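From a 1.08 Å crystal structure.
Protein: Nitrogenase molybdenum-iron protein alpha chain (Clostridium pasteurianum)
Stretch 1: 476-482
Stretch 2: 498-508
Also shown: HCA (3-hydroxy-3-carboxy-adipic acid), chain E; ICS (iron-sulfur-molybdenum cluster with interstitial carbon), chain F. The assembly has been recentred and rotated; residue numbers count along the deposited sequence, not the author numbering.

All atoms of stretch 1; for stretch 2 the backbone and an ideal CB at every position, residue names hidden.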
# COMPACT_ATOMS: atom_id res chain seq x y z
N VAL A 476 -5.34 -17.93 23.54
CA VAL A 476 -4.52 -19.14 23.42
C VAL A 476 -4.04 -19.26 21.98
O VAL A 476 -4.80 -19.09 21.04
CB VAL A 476 -5.36 -20.38 23.80
CG1 VAL A 476 -4.62 -21.68 23.56
CG2 VAL A 476 -5.82 -20.26 25.26
N LEU A 477 -2.75 -19.59 21.81
CA LEU A 477 -2.20 -19.78 20.48
C LEU A 477 -2.83 -20.97 19.78
O LEU A 477 -2.95 -22.05 20.35
CB LEU A 477 -0.70 -20.04 20.60
CG LEU A 477 0.03 -20.26 19.28
CD1 LEU A 477 0.06 -19.01 18.44
CD2 LEU A 477 1.44 -20.78 19.53
N SER A 478 -3.19 -20.75 18.50
CA SER A 478 -3.62 -21.86 17.66
C SER A 478 -2.88 -21.83 16.34
O SER A 478 -3.09 -20.92 15.54
CB SER A 478 -5.14 -21.83 17.41
OG SER A 478 -5.53 -22.91 16.59
N LYS A 479 -2.03 -22.82 16.10
CA LYS A 479 -1.39 -22.97 14.80
C LYS A 479 -2.12 -24.03 14.01
O LYS A 479 -2.52 -25.08 14.53
CB LYS A 479 0.10 -23.29 14.96
CG LYS A 479 0.93 -22.09 15.44
CD LYS A 479 0.89 -20.92 14.49
CE LYS A 479 1.81 -19.77 14.82
NZ LYS A 479 1.72 -18.73 13.75
N GLN A 480 -2.29 -23.75 12.72
CA GLN A 480 -3.03 -24.62 11.81
C GLN A 480 -2.16 -25.80 11.34
O GLN A 480 -1.09 -25.61 10.76
CB GLN A 480 -3.44 -23.83 10.59
CG GLN A 480 -4.38 -22.68 10.87
CD GLN A 480 -4.82 -21.99 9.61
OE1 GLN A 480 -5.56 -22.57 8.79
NE2 GLN A 480 -4.33 -20.78 9.37
N LEU A 481 -2.65 -27.02 11.57
CA LEU A 481 -1.94 -28.20 11.08
C LEU A 481 -2.41 -28.68 9.71
O LEU A 481 -1.84 -29.65 9.20
CB LEU A 481 -1.95 -29.34 12.11
CG LEU A 481 -0.98 -29.16 13.26
CD1 LEU A 481 -1.05 -30.37 14.19
CD2 LEU A 481 0.46 -28.94 12.81
N HIS A 482 -3.42 -28.05 9.12
CA HIS A 482 -3.78 -28.34 7.74
C HIS A 482 -2.98 -27.44 6.80
O HIS A 482 -2.14 -27.90 6.01
CB HIS A 482 -5.28 -28.17 7.43
CG HIS A 482 -6.26 -28.85 8.32
ND1 HIS A 482 -7.10 -29.85 7.87
CD2 HIS A 482 -6.66 -28.54 9.58
CE1 HIS A 482 -7.98 -30.12 8.82
NE2 HIS A 482 -7.73 -29.34 9.87
N UNK A 498 11.47 -25.23 10.19
CA UNK A 498 10.43 -24.29 9.83
C UNK A 498 9.30 -24.28 10.88
O UNK A 498 8.84 -23.22 11.31
CB UNK A 498 9.87 -24.63 8.45
N UNK A 499 8.86 -25.48 11.24
CA UNK A 499 7.78 -25.63 12.20
C UNK A 499 8.18 -25.06 13.56
O UNK A 499 7.41 -24.31 14.17
CB UNK A 499 7.39 -27.10 12.33
N UNK A 500 9.37 -25.40 14.03
CA UNK A 500 9.77 -24.95 15.35
C UNK A 500 9.90 -23.45 15.46
O UNK A 500 9.44 -22.86 16.45
CB UNK A 500 11.10 -25.60 15.74
N UNK A 501 10.47 -22.80 14.46
CA UNK A 501 10.58 -21.35 14.53
C UNK A 501 9.23 -20.69 14.48
O UNK A 501 9.01 -19.67 15.15
CB UNK A 501 11.46 -20.82 13.39
N UNK A 502 8.32 -21.19 13.65
CA UNK A 502 7.00 -20.64 13.63
C UNK A 502 6.29 -20.80 14.97
O UNK A 502 5.52 -19.91 15.40
CB UNK A 502 6.19 -21.30 12.51
N UNK A 503 6.48 -21.93 15.62
CA UNK A 503 5.84 -22.22 16.88
C UNK A 503 6.37 -21.32 17.99
O UNK A 503 5.59 -20.71 18.74
CB UNK A 503 6.04 -23.69 17.25
N UNK A 504 7.68 -21.22 18.09
CA UNK A 504 8.29 -20.30 19.06
C UNK A 504 7.82 -18.88 18.78
O UNK A 504 7.41 -18.14 19.70
CB UNK A 504 9.82 -20.38 19.01
N UNK A 505 7.84 -18.46 17.51
CA UNK A 505 7.40 -17.11 17.19
C UNK A 505 5.95 -16.87 17.66
O UNK A 505 5.59 -15.77 18.10
CB UNK A 505 7.52 -16.87 15.68
N UNK A 506 5.09 -17.88 17.50
CA UNK A 506 3.72 -17.75 17.95
C UNK A 506 3.59 -17.59 19.45
O UNK A 506 2.87 -16.70 19.93
CB UNK A 506 2.91 -18.97 17.50
N UNK A 507 4.28 -18.44 20.21
CA UNK A 507 4.17 -18.42 21.64
C UNK A 507 4.65 -17.10 22.21
O UNK A 507 4.05 -16.59 23.16
CB UNK A 507 4.96 -19.58 22.25
N UNK A 508 5.72 -16.57 21.65
CA UNK A 508 6.41 -15.39 22.20
C UNK A 508 5.98 -14.07 21.56
O UNK A 508 6.56 -13.02 21.85
CB UNK A 508 7.92 -15.56 22.03
C1 HCA E . -10.96 -30.16 3.60
C2 HCA E . -9.69 -29.35 3.33
C3 HCA E . -8.92 -28.95 4.59
C4 HCA E . -9.54 -27.73 5.29
C5 HCA E . -8.56 -27.25 6.38
C6 HCA E . -9.07 -26.39 7.50
C7 HCA E . -7.49 -28.59 4.20
O1 HCA E . -11.07 -30.79 4.66
O2 HCA E . -11.84 -30.17 2.73
O3 HCA E . -8.33 -25.44 7.89
O4 HCA E . -10.18 -26.65 8.01
O5 HCA E . -6.56 -29.16 4.83
O6 HCA E . -7.30 -27.72 3.34
O7 HCA E . -8.91 -30.03 5.52
FE1 ICS F . -4.59 -37.54 5.10
MO1 ICS F . -7.00 -31.06 5.89
FE2 ICS F . -6.71 -35.97 4.79
FE3 ICS F . -4.26 -35.01 4.33
FE4 ICS F . -5.02 -35.61 6.80
FE5 ICS F . -5.94 -33.22 7.11
FE6 ICS F . -7.57 -33.55 5.07
FE7 ICS F . -5.19 -32.61 4.66
CX ICS F . -5.76 -34.36 5.50
S1A ICS F . -6.41 -37.41 6.50
S1B ICS F . -8.14 -32.73 7.06
S2A ICS F . -5.30 -36.67 3.15
S2B ICS F . -8.72 -35.20 4.22
S3A ICS F . -5.08 -34.51 8.74
S3B ICS F . -7.07 -31.90 3.67
S4A ICS F . -2.98 -36.07 5.86
S4B ICS F . -4.76 -31.42 6.49
S5A ICS F . -3.50 -33.15 3.35

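The second stretch is helical through position 507 and lies beside an extended segment whose alternate side chains, Leu 477, Lys 479 and Leu 481, reach it, while Ser 478 and Gln 480 are out of its range. His 482, at the end of this segment, binds the molybdenum of the cluster through ND1, 2.3 Å from MO1, and one face of its ring carries C5 of the homocitrate.

At position 498 the ideal CB has nothing of stretch 1 nearby, so the contact sets no preference; the residue is Asn 498, whose ND2 is hydrogen-bonded elsewhere in the structure. Position 499 also has an empty neighbourhood at CB, and its CA-to-CB bond points sideways. A short side chain would fall short of the segment, whereas a long apolar or aromatic one could reach the methyl groups of Leu 481. It is Phe 499: with chi1 in t, its ring extends to Leu 481, CE2 lying 4.0 Å from Leu 481 CD2 in an oblique approach.

Positions 500 and 501 are out of reach, and stretch 1 leaves them open to many residues; they are Gly 500 and His 501.

Position 502 is more informative. Its CB points sideways, 5.2 Å from Lys 479 CE, and the amine lies farther along the same side chain. An acidic residue would suit the charge, and a neutral polar one could also serve. The residue is Glu 502. Its carboxylate does not close a salt bridge, as OE1 stays 4.3 Å from Lys 479 NZ; instead water 2 joins them, accepting from Lys 479 NZ at 2.6 Å and donating to Glu 502 OE1 at 2.7 Å. Water 1 makes a second link: it accepts from Lys 479 NZ at 3.0 Å and lies 2.8 Å from the backbone Glu 502 O, placed to donate to it, though it has more acceptors in reach than protons.

Position 503 has a sideways CB with no atom of stretch 1 within 5.5 Å, but Leu 477 is within range of a longer apolar chain; leucine, isoleucine or methionine would be reasonable. Leu 503 is found, its CD1 3.9 Å from Leu 477 CD2.

At 504 the CB points away, and at 505 it points sideways without a neighbour, so neither is constrained here. They are Val 504 and Asn 505, the latter with its side-chain end leading away.

Position 506 is the most restricted. An ideal CB would point toward stretch 1 and lie only 3.0 Å from both Lys 479 CE and Leu 477 CD1, too close for carbon atoms. Helical phi/psi of -64/-48 does not itself require glycine, but this crowding favours it strongly. Gly 506 lets the two side chains pack on bare backbone: Leu 477 CD2 is 3.8 Å from Gly 506 C, and Lys 479 CE is 4.2 Å from Gly 506 CA.

At 507 the sideways CB is 4.6 Å from Leu 477 CD2, suiting a branched or flexible apolar residue. Ile 507 places CD1 3.5 Å from that same Leu 477 CD2.

Position 508, where helical phi/psi is lost, is out of reach and undetermined by this contact; it is Tyr 508.

Stretch 2 498-508: NFGHELVNGIY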
# COMPACT_ATOMS: atom_id res chain seq x y z
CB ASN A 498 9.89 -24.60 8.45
CG ASN A 498 10.92 -24.45 7.36
OD1 ASN A 498 11.87 -23.66 7.49
ND2 ASN A 498 10.70 -25.14 6.25
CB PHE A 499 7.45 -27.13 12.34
CG PHE A 499 6.39 -27.42 13.36
CD1 PHE A 499 6.69 -27.76 14.66
CD2 PHE A 499 5.05 -27.40 13.02
CE1 PHE A 499 5.70 -28.00 15.61
CE2 PHE A 499 4.07 -27.66 13.96
CZ PHE A 499 4.40 -27.96 15.23
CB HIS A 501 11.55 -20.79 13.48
CG HIS A 501 12.98 -20.94 13.88
ND1 HIS A 501 13.51 -20.31 14.99
CD2 HIS A 501 13.96 -21.71 13.36
CE1 HIS A 501 14.78 -20.67 15.10
NE2 HIS A 501 15.07 -21.54 14.14
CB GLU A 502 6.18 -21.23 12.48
CG GLU A 502 6.62 -20.69 11.13
CD GLU A 502 6.27 -19.22 10.88
OE1 GLU A 502 5.31 -18.76 11.45
OE2 GLU A 502 6.94 -18.60 10.04
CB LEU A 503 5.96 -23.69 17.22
CG LEU A 503 5.20 -24.13 18.49
CD1 LEU A 503 3.75 -23.71 18.44
CD2 LEU A 503 5.34 -25.63 18.64
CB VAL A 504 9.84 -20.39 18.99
CG1 VAL A 504 10.46 -19.28 19.84
CG2 VAL A 504 10.29 -21.74 19.44
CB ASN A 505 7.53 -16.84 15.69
CG ASN A 505 8.94 -16.62 15.24
OD1 ASN A 505 9.85 -16.59 16.06
ND2 ASN A 505 9.13 -16.45 13.93
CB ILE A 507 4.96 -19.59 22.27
CG1 ILE A 507 4.31 -20.95 21.98
CG2 ILE A 507 5.18 -19.41 23.77
CD1 ILE A 507 2.98 -21.21 22.67
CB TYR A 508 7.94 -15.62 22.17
CG TYR A 508 8.34 -16.68 23.16
CD1 TYR A 508 8.67 -16.35 24.44
CD2 TYR A 508 8.41 -18.01 22.82
CE1 TYR A 508 9.03 -17.30 25.36
CE2 TYR A 508 8.74 -18.97 23.73
CZ TYR A 508 9.06 -18.62 25.02
OH TYR A 508 9.41 -19.57 25.96
O HOH W 1 4.48 -17.59 14.27
O HOH W 2 2.90 -19.92 11.70
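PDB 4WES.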